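Local coordinates for microbial serine proteinases; subtilisin (Bacillus subtilis, PDB 2GKO), which hydrolyses peptide bonds in proteins as a cold-adapted, calcium-loaded serine protease of the subtilisin family, at residues A[159-164]-A[273-278]; A[101-106]-A[116-121]. All coordinates share one frame; numbering follows the deposited sequence.

Both contacts press a helix against the same large, mainly parallel sheet of the subtilase fold. Interaction 1 joins strand 161-165 to helix 271-283, and interaction 2 joins the end of strand 97-102 to helix 112-129; their centres lie 20 Å apart, and their nearest atoms, about 5 Å apart, do not touch. The bound phenylmethanesulfonic acid marks the active-site pocket. Segment 159-164 runs into A165, a residue of that pocket, while the side chain of V103 in interaction 2 is about 11 Å from the ligand. Interaction 1 also borders a metal: the R275 side chain comes within about 5 Å of the bound sodium.

Interaction 1: residues A[159-164]-A[273-278]; sequences GVLIIA and DVRGEL
Before the chain reaches L161 and I163, which touch helix 271-283, it leaves helix 146-157 through G159, whose positive phi belongs to a Schellman motif. At V160 the backbone O accepts a hydrogen bond from N271 ND2, while the side chain packs on V133 and I135 of the adjoining strand. L161 supplies most of the strand side of the contact. With CG anti to the backbone N (chi1 -177°), its two methyls fork over consecutive helix residues: L161 CD2 meets V274 CG1 at 3.9 Å, and L161 CD1 lies 3.9 Å from R275 CB. The leucine crosses both side chains obliquely, and the arginine offers it the root of its side chain, not its charged end. From CG to NE that arginine runs extended, taking the guanidinium to a salt bridge between NE and E225 and to hydrogen bonds between NH2 and V183 O and between NH1 and Y156 OH. I163, two residues further along the strand, brings its CD1 to L278 CD1 at 4.3 Å, a looser touch about one helical turn beyond V274. Helix 248-265 completes this packing, meeting L161 with A259, I163 with S252, V274 with W263 and L278 with I262. The axes of the strand and helix segments come within 9.6 Å at 40°, a helix laid against a face of the subtilase sheet. No hydrogen bond links the two segments, and the touching residues are all buried. The contact therefore rests on apolar carbons alone, leucine, isoleucine and valine methyls and the CB of R275, while the charge of R275 is probably balanced by E225, outside the two segments.

Interaction 2: residues A[101-106]-A[116-121]; sequences YKVLGD and AEAIRH
Behind the packing of Y101 and V103 on A118 and H121, the ammonium group K102 NZ is gripped by several oxygens. D106 OD2 takes K102 NZ at 2.8 Å in a salt bridge, on the syn side and 27° out of the carboxylate plane; D106 OD1 adds a weak bond, and T66 O another hydrogen bond. R68 NH1 shares D106 OD2, an arrangement in which the carboxylate probably offsets the closeness of the two positive groups. Y101 turns the other way, into the helix. Its CG sits beside the backbone N (chi1 -76°), and the ring presents an edge to A118 O, which lies near the ring plane, 3.8 Å from Y101 CE2. This is one joint of a beta-alpha-beta crossover: strand 97-102 leads through helix 112-129 to parallel strand 133-137, with strand 29-34 between the two in the sheet. At the far end of the tyrosine, Y101 OH lies 3.4 Å from H121 CD2; the two rings meet obliquely, their planes at 37°, and H121 NE2 is hydrogen-bonded to K52 NZ. A leucine in place of Y101 lacks the phenol end, and a gap would probably open beside H121 CD2, with the imidazole left to K52 and F60. Beside the tyrosine, A118 CB comes 4.2 Å from Y101 CD2, and the same methyl packs tightly on V103 CG1, at 3.4 Å. L33 of strand 29-34 and F54 also touch A118 where the helix meets the sheet.

Interaction 1: residues A[159-164]-A[273-278]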
ATOM      1  N   GLY A 159      11.920  -4.546 -12.020  1.00 14.59           N
ATOM      2  CA  GLY A 159      11.317  -3.253 -12.240  1.00 13.63           C
ATOM      3  C   GLY A 159      10.013  -3.012 -11.495  1.00 13.09           C
ATOM      4  O   GLY A 159       9.345  -2.000 -11.720  1.00 12.95           O
ATOM      5  N   VAL A 160       9.638  -3.954 -10.629  1.00 12.20           N
ATOM      6  CA  VAL A 160       8.418  -3.850  -9.833  1.00 12.35           C
ATOM      7  C   VAL A 160       8.673  -2.916  -8.650  1.00 11.90           C
ATOM      8  O   VAL A 160       9.727  -2.977  -8.014  1.00 12.27           O
ATOM      9  CB  VAL A 160       7.947  -5.245  -9.345  1.00 11.98           C
ATOM     10  CG1 VAL A 160       6.721  -5.151  -8.445  1.00 12.78           C
ATOM     11  CG2 VAL A 160       7.678  -6.153 -10.524  1.00 11.27           C
ATOM     12  N   LEU A 161       7.739  -2.002  -8.394  1.00 11.44           N
ATOM     13  CA  LEU A 161       7.769  -1.164  -7.204  1.00 11.51           C
ATOM     14  C   LEU A 161       7.017  -1.882  -6.081  1.00 11.69           C
ATOM     15  O   LEU A 161       5.898  -2.319  -6.278  1.00 11.76           O
ATOM     16  CB  LEU A 161       7.132   0.180  -7.466  1.00 11.90           C
ATOM     17  CG  LEU A 161       7.162   1.177  -6.308  1.00 12.90           C
ATOM     18  CD1 LEU A 161       8.583   1.522  -5.886  1.00 12.36           C
ATOM     19  CD2 LEU A 161       6.443   2.418  -6.718  1.00 13.25           C
ATOM     20  N   ILE A 162       7.651  -2.022  -4.926  1.00 10.88           N
ATOM     21  CA  ILE A 162       7.055  -2.740  -3.796  1.00 11.36           C
ATOM     22  C   ILE A 162       6.749  -1.776  -2.648  1.00 10.92           C
ATOM     23  O   ILE A 162       7.637  -1.129  -2.128  1.00 11.04           O
ATOM     24  CB  ILE A 162       7.967  -3.875  -3.310  1.00 11.26           C
ATOM     25  CG1 ILE A 162       8.173  -4.923  -4.422  1.00 13.41           C
ATOM     26  CG2 ILE A 162       7.366  -4.528  -2.088  1.00 11.06           C
ATOM     27  CD1 ILE A 162       9.500  -4.889  -5.072  1.00 16.22           C
ATOM     28  N   ILE A 163       5.479  -1.693  -2.283  1.00 10.05           N
ATOM     29  CA  ILE A 163       5.003  -0.868  -1.173  1.00  9.29           C
ATOM     30  C   ILE A 163       4.499  -1.803  -0.089  1.00  9.31           C
ATOM     31  O   ILE A 163       3.825  -2.777  -0.390  1.00  9.23           O
ATOM     32  CB  ILE A 163       3.845   0.076  -1.621  1.00  8.75           C
ATOM     33  CG1 ILE A 163       4.168   0.795  -2.942  1.00 10.40           C
ATOM     34  CG2 ILE A 163       3.473   1.068  -0.493  1.00  9.98           C
ATOM     35  CD1 ILE A 163       5.355   1.676  -2.893  1.00 11.27           C
ATOM     36  N   ALA A 164       4.836  -1.522   1.165  1.00  9.20           N
ATOM     37  CA  ALA A 164       4.418  -2.366   2.277  1.00  8.38           C
ATOM     38  C   ALA A 164       4.090  -1.572   3.526  1.00  8.23           C
ATOM     39  O   ALA A 164       4.637  -0.513   3.773  1.00  9.04           O
ATOM     40  CB  ALA A 164       5.511  -3.371   2.599  1.00  8.77           C
ATOM     41  N   ASP A 273      12.739   5.448 -10.287  1.00 15.86           N
ATOM     42  CA  ASP A 273      12.266   6.806 -10.552  1.00 16.68           C
ATOM     43  C   ASP A 273      11.002   7.177  -9.786  1.00 16.60           C
ATOM     44  O   ASP A 273      10.900   8.260  -9.230  1.00 16.37           O
ATOM     45  CB  ASP A 273      11.943   7.004 -12.033  1.00 17.08           C
ATOM     46  CG  ASP A 273      13.153   6.882 -12.942  1.00 19.42           C
ATOM     47  OD1 ASP A 273      14.314   7.171 -12.524  1.00 20.76           O
ATOM     48  OD2 ASP A 273      13.007   6.495 -14.122  1.00 19.73           O
ATOM     49  N   VAL A 274      10.026   6.272  -9.767  1.00 15.76           N
ATOM     50  CA  VAL A 274       8.750   6.544  -9.133  1.00 15.39           C
ATOM     51  C   VAL A 274       8.928   6.578  -7.623  1.00 14.90           C
ATOM     52  O   VAL A 274       8.352   7.424  -6.962  1.00 15.12           O
ATOM     53  CB  VAL A 274       7.677   5.503  -9.549  1.00 15.11           C
ATOM     54  CG1 VAL A 274       6.379   5.699  -8.757  1.00 15.78           C
ATOM     55  CG2 VAL A 274       7.440   5.581 -11.056  1.00 14.50           C
ATOM     56  N   ARG A 275       9.751   5.670  -7.112  1.00 15.35           N
ATOM     57  CA  ARG A 275      10.102   5.635  -5.699  1.00 15.51           C
ATOM     58  C   ARG A 275      10.761   6.949  -5.283  1.00 15.67           C
ATOM     59  O   ARG A 275      10.482   7.477  -4.222  1.00 15.47           O
ATOM     60  CB  ARG A 275      11.045   4.473  -5.442  1.00 15.62           C
ATOM     61  CG  ARG A 275      11.391   4.284  -3.985  1.00 14.73           C
ATOM     62  CD  ARG A 275      12.280   3.127  -3.744  1.00 12.62           C
ATOM     63  NE  ARG A 275      12.410   2.847  -2.311  1.00 13.41           N
ATOM     64  CZ  ARG A 275      13.114   1.842  -1.806  1.00 12.15           C
ATOM     65  NH1 ARG A 275      13.733   0.969  -2.586  1.00 14.90           N
ATOM     66  NH2 ARG A 275      13.126   1.656  -0.490  1.00 12.52           N
ATOM     67  N   GLY A 276      11.643   7.456  -6.136  1.00 15.79           N
ATOM     68  CA  GLY A 276      12.305   8.720  -5.892  1.00 15.51           C
ATOM     69  C   GLY A 276      11.340   9.884  -5.888  1.00 15.92           C
ATOM     70  O   GLY A 276      11.495  10.811  -5.093  1.00 16.27           O
ATOM     71  N   GLU A 277      10.331   9.843  -6.759  1.00 15.92           N
ATOM     72  CA  GLU A 277       9.296  10.856  -6.765  1.00 15.96           C
ATOM     73  C   GLU A 277       8.459  10.804  -5.483  1.00 15.78           C
ATOM     74  O   GLU A 277       8.134  11.831  -4.929  1.00 14.85           O
ATOM     75  CB  GLU A 277       8.407  10.751  -8.020  1.00 15.74           C
ATOM     76  CG  GLU A 277       7.292  11.793  -8.131  1.00 16.75           C
ATOM     77  CD  GLU A 277       7.804  13.222  -8.261  1.00 17.41           C
ATOM     78  OE1 GLU A 277       8.991  13.403  -8.618  1.00 20.52           O
ATOM     79  OE2 GLU A 277       6.989  14.138  -8.028  1.00 18.39           O
ATOM     80  N   LEU A 278       8.104   9.611  -5.014  1.00 15.49           N
ATOM     81  CA  LEU A 278       7.426   9.499  -3.718  1.00 15.29           C
ATOM     82  C   LEU A 278       8.250  10.119  -2.598  1.00 15.35           C
ATOM     83  O   LEU A 278       7.721  10.823  -1.756  1.00 14.84           O
ATOM     84  CB  LEU A 278       7.154   8.027  -3.376  1.00 15.19           C
ATOM     85  CG  LEU A 278       6.055   7.317  -4.170  1.00 16.03           C
ATOM     86  CD1 LEU A 278       6.078   5.834  -3.811  1.00 17.26           C
ATOM     87  CD2 LEU A 278       4.669   7.913  -3.922  1.00 15.68           C
TER

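Interaction 2: residues A[101-106]-A[116-121]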
ATOM      1  N   TYR A 101      -4.024 -10.916  -5.850  1.00  8.63           N
ATOM      2  CA  TYR A 101      -3.246 -12.138  -5.596  1.00  9.10           C
ATOM      3  C   TYR A 101      -3.488 -12.573  -4.146  1.00  9.65           C
ATOM      4  O   TYR A 101      -3.073 -11.882  -3.201  1.00  9.20           O
ATOM      5  CB  TYR A 101      -1.759 -11.869  -5.822  1.00  9.21           C
ATOM      6  CG  TYR A 101      -1.302 -11.791  -7.265  1.00  8.61           C
ATOM      7  CD1 TYR A 101      -2.206 -11.723  -8.337  1.00  9.18           C
ATOM      8  CD2 TYR A 101       0.071 -11.765  -7.561  1.00  8.62           C
ATOM      9  CE1 TYR A 101      -1.750 -11.621  -9.677  1.00  9.12           C
ATOM     10  CE2 TYR A 101       0.534 -11.698  -8.867  1.00  9.88           C
ATOM     11  CZ  TYR A 101      -0.373 -11.624  -9.932  1.00 10.77           C
ATOM     12  OH  TYR A 101       0.132 -11.529 -11.205  1.00 11.45           O
ATOM     13  N   LYS A 102      -4.166 -13.708  -3.951  1.00  9.02           N
ATOM     14  CA  LYS A 102      -4.467 -14.194  -2.605  1.00  9.06           C
ATOM     15  C   LYS A 102      -3.232 -14.942  -2.108  1.00  9.98           C
ATOM     16  O   LYS A 102      -2.849 -15.945  -2.692  1.00 10.77           O
ATOM     17  CB  LYS A 102      -5.721 -15.063  -2.576  1.00  8.24           C
ATOM     18  CG  LYS A 102      -6.137 -15.530  -1.201  1.00  8.67           C
ATOM     19  CD  LYS A 102      -7.473 -16.237  -1.255  1.00 10.61           C
ATOM     20  CE  LYS A 102      -7.911 -16.644   0.126  1.00 11.82           C
ATOM     21  NZ  LYS A 102      -9.261 -17.314   0.145  1.00 12.38           N
ATOM     22  N   VAL A 103      -2.616 -14.416  -1.067  1.00 10.18           N
ATOM     23  CA  VAL A 103      -1.439 -15.023  -0.425  1.00 10.95           C
ATOM     24  C   VAL A 103      -1.632 -15.377   1.048  1.00 12.52           C
ATOM     25  O   VAL A 103      -0.776 -16.055   1.636  1.00 12.84           O
ATOM     26  CB  VAL A 103      -0.205 -14.109  -0.575  1.00 10.44           C
ATOM     27  CG1 VAL A 103      -0.011 -13.746  -2.018  1.00 11.52           C
ATOM     28  CG2 VAL A 103      -0.286 -12.841   0.323  1.00  9.59           C
ATOM     29  N   LEU A 104      -2.738 -14.927   1.644  1.00 13.78           N
ATOM     30  CA  LEU A 104      -3.078 -15.191   3.038  1.00 16.66           C
ATOM     31  C   LEU A 104      -4.305 -16.085   2.981  1.00 20.31           C
ATOM     32  O   LEU A 104      -5.370 -15.681   2.520  1.00 20.20           O
ATOM     33  CB  LEU A 104      -3.349 -13.886   3.758  1.00 16.46           C
ATOM     34  CG  LEU A 104      -2.233 -12.843   3.733  1.00 16.53           C
ATOM     35  CD1 LEU A 104      -2.605 -11.592   4.526  1.00 18.57           C
ATOM     36  CD2 LEU A 104      -0.965 -13.426   4.288  1.00 16.89           C
ATOM     37  N   GLY A 105      -4.103 -17.332   3.366  1.00 25.26           N
ATOM     38  CA  GLY A 105      -5.027 -18.392   3.014  1.00 28.60           C
ATOM     39  C   GLY A 105      -5.966 -18.636   4.147  1.00 31.93           C
ATOM     40  O   GLY A 105      -5.658 -18.298   5.298  1.00 32.54           O
ATOM     41  N   ASP A 106      -7.108 -19.239   3.828  1.00 35.65           N
ATOM     42  CA  ASP A 106      -8.140 -19.447   4.821  1.00 38.19           C
ATOM     43  C   ASP A 106      -7.729 -20.585   5.763  1.00 39.98           C
ATOM     44  O   ASP A 106      -7.120 -21.579   5.341  1.00 40.56           O
ATOM     45  CB  ASP A 106      -9.531 -19.734   4.211  1.00 38.78           C
ATOM     46  CG  ASP A 106      -9.850 -18.885   2.978  1.00 40.30           C
ATOM     47  OD1 ASP A 106     -10.015 -17.649   3.079  1.00 39.73           O
ATOM     48  OD2 ASP A 106      -9.971 -19.416   1.848  1.00 44.06           O
ATOM     49  N   ALA A 116       5.981 -15.393  -1.231  1.00 13.31           N
ATOM     50  CA  ALA A 116       7.158 -15.315  -2.092  1.00 13.24           C
ATOM     51  C   ALA A 116       6.831 -15.710  -3.540  1.00 12.18           C
ATOM     52  O   ALA A 116       7.282 -15.056  -4.459  1.00 12.74           O
ATOM     53  CB  ALA A 116       8.286 -16.179  -1.520  1.00 13.92           C
ATOM     54  N   GLU A 117       6.028 -16.748  -3.727  1.00 12.42           N
ATOM     55  CA  GLU A 117       5.637 -17.184  -5.057  1.00 12.94           C
ATOM     56  C   GLU A 117       4.858 -16.083  -5.768  1.00 12.26           C
ATOM     57  O   GLU A 117       5.059 -15.814  -6.948  1.00 11.37           O
ATOM     58  CB  GLU A 117       4.814 -18.460  -4.971  1.00 14.27           C
ATOM     59  CG  GLU A 117       4.418 -19.051  -6.314  1.00 18.52           C
ATOM     60  CD  GLU A 117       5.585 -19.648  -7.095  1.00 26.63           C
ATOM     61  OE1 GLU A 117       6.734 -19.679  -6.587  1.00 29.47           O
ATOM     62  OE2 GLU A 117       5.343 -20.056  -8.252  1.00 31.08           O
ATOM     63  N   ALA A 118       3.979 -15.420  -5.030  1.00 11.53           N
ATOM     64  CA  ALA A 118       3.193 -14.332  -5.611  1.00 11.04           C
ATOM     65  C   ALA A 118       4.019 -13.115  -5.985  1.00 10.67           C
ATOM     66  O   ALA A 118       3.782 -12.497  -7.028  1.00 10.34           O
ATOM     67  CB  ALA A 118       2.080 -13.931  -4.641  1.00 10.51           C
ATOM     68  N   ILE A 119       5.001 -12.767  -5.153  1.00  9.95           N
ATOM     69  CA  ILE A 119       5.894 -11.660  -5.447  1.00 10.85           C
ATOM     70  C   ILE A 119       6.661 -11.982  -6.724  1.00 10.95           C
ATOM     71  O   ILE A 119       6.752 -11.170  -7.619  1.00 11.79           O
ATOM     72  CB  ILE A 119       6.881 -11.398  -4.285  1.00 10.02           C
ATOM     73  CG1 ILE A 119       6.135 -10.929  -3.024  1.00 10.76           C
ATOM     74  CG2 ILE A 119       7.885 -10.329  -4.684  1.00 12.05           C
ATOM     75  CD1 ILE A 119       6.989 -11.016  -1.805  1.00 10.21           C
ATOM     76  N   ARG A 120       7.238 -13.182  -6.788  1.00 11.98           N
ATOM     77  CA  ARG A 120       7.961 -13.570  -7.986  1.00 12.22           C
ATOM     78  C   ARG A 120       7.066 -13.565  -9.215  1.00 11.66           C
ATOM     79  O   ARG A 120       7.493 -13.117 -10.263  1.00 12.25           O
ATOM     80  CB  ARG A 120       8.616 -14.936  -7.817  1.00 11.84           C
ATOM     81  CG  ARG A 120       9.738 -14.951  -6.777  1.00 14.74           C
ATOM     82  CD  ARG A 120      10.351 -16.308  -6.594  1.00 17.70           C
ATOM     83  NE  ARG A 120      10.801 -16.803  -7.884  1.00 22.17           N
ATOM     84  CZ  ARG A 120      12.004 -16.570  -8.416  1.00 23.85           C
ATOM     85  NH1 ARG A 120      12.276 -17.059  -9.623  1.00 21.29           N
ATOM     86  NH2 ARG A 120      12.936 -15.863  -7.752  1.00 22.96           N
ATOM     87  N   HIS A 121       5.852 -14.076  -9.083  1.00 11.93           N
ATOM     88  CA  HIS A 121       4.922 -14.126 -10.202  1.00 12.08           C
ATOM     89  C   HIS A 121       4.591 -12.732 -10.732  1.00 12.09           C
ATOM     90  O   HIS A 121       4.547 -12.514 -11.940  1.00 12.25           O
ATOM     91  CB  HIS A 121       3.654 -14.896  -9.844  1.00 12.34           C
ATOM     92  CG  HIS A 121       2.732 -15.084 -11.011  1.00 14.26           C
ATOM     93  ND1 HIS A 121       3.104 -15.782 -12.144  1.00 16.61           N
ATOM     94  CD2 HIS A 121       1.491 -14.599 -11.258  1.00 13.76           C
ATOM     95  CE1 HIS A 121       2.109 -15.757 -13.018  1.00 17.20           C
ATOM     96  NE2 HIS A 121       1.120 -15.048 -12.503  1.00 15.24           N
TER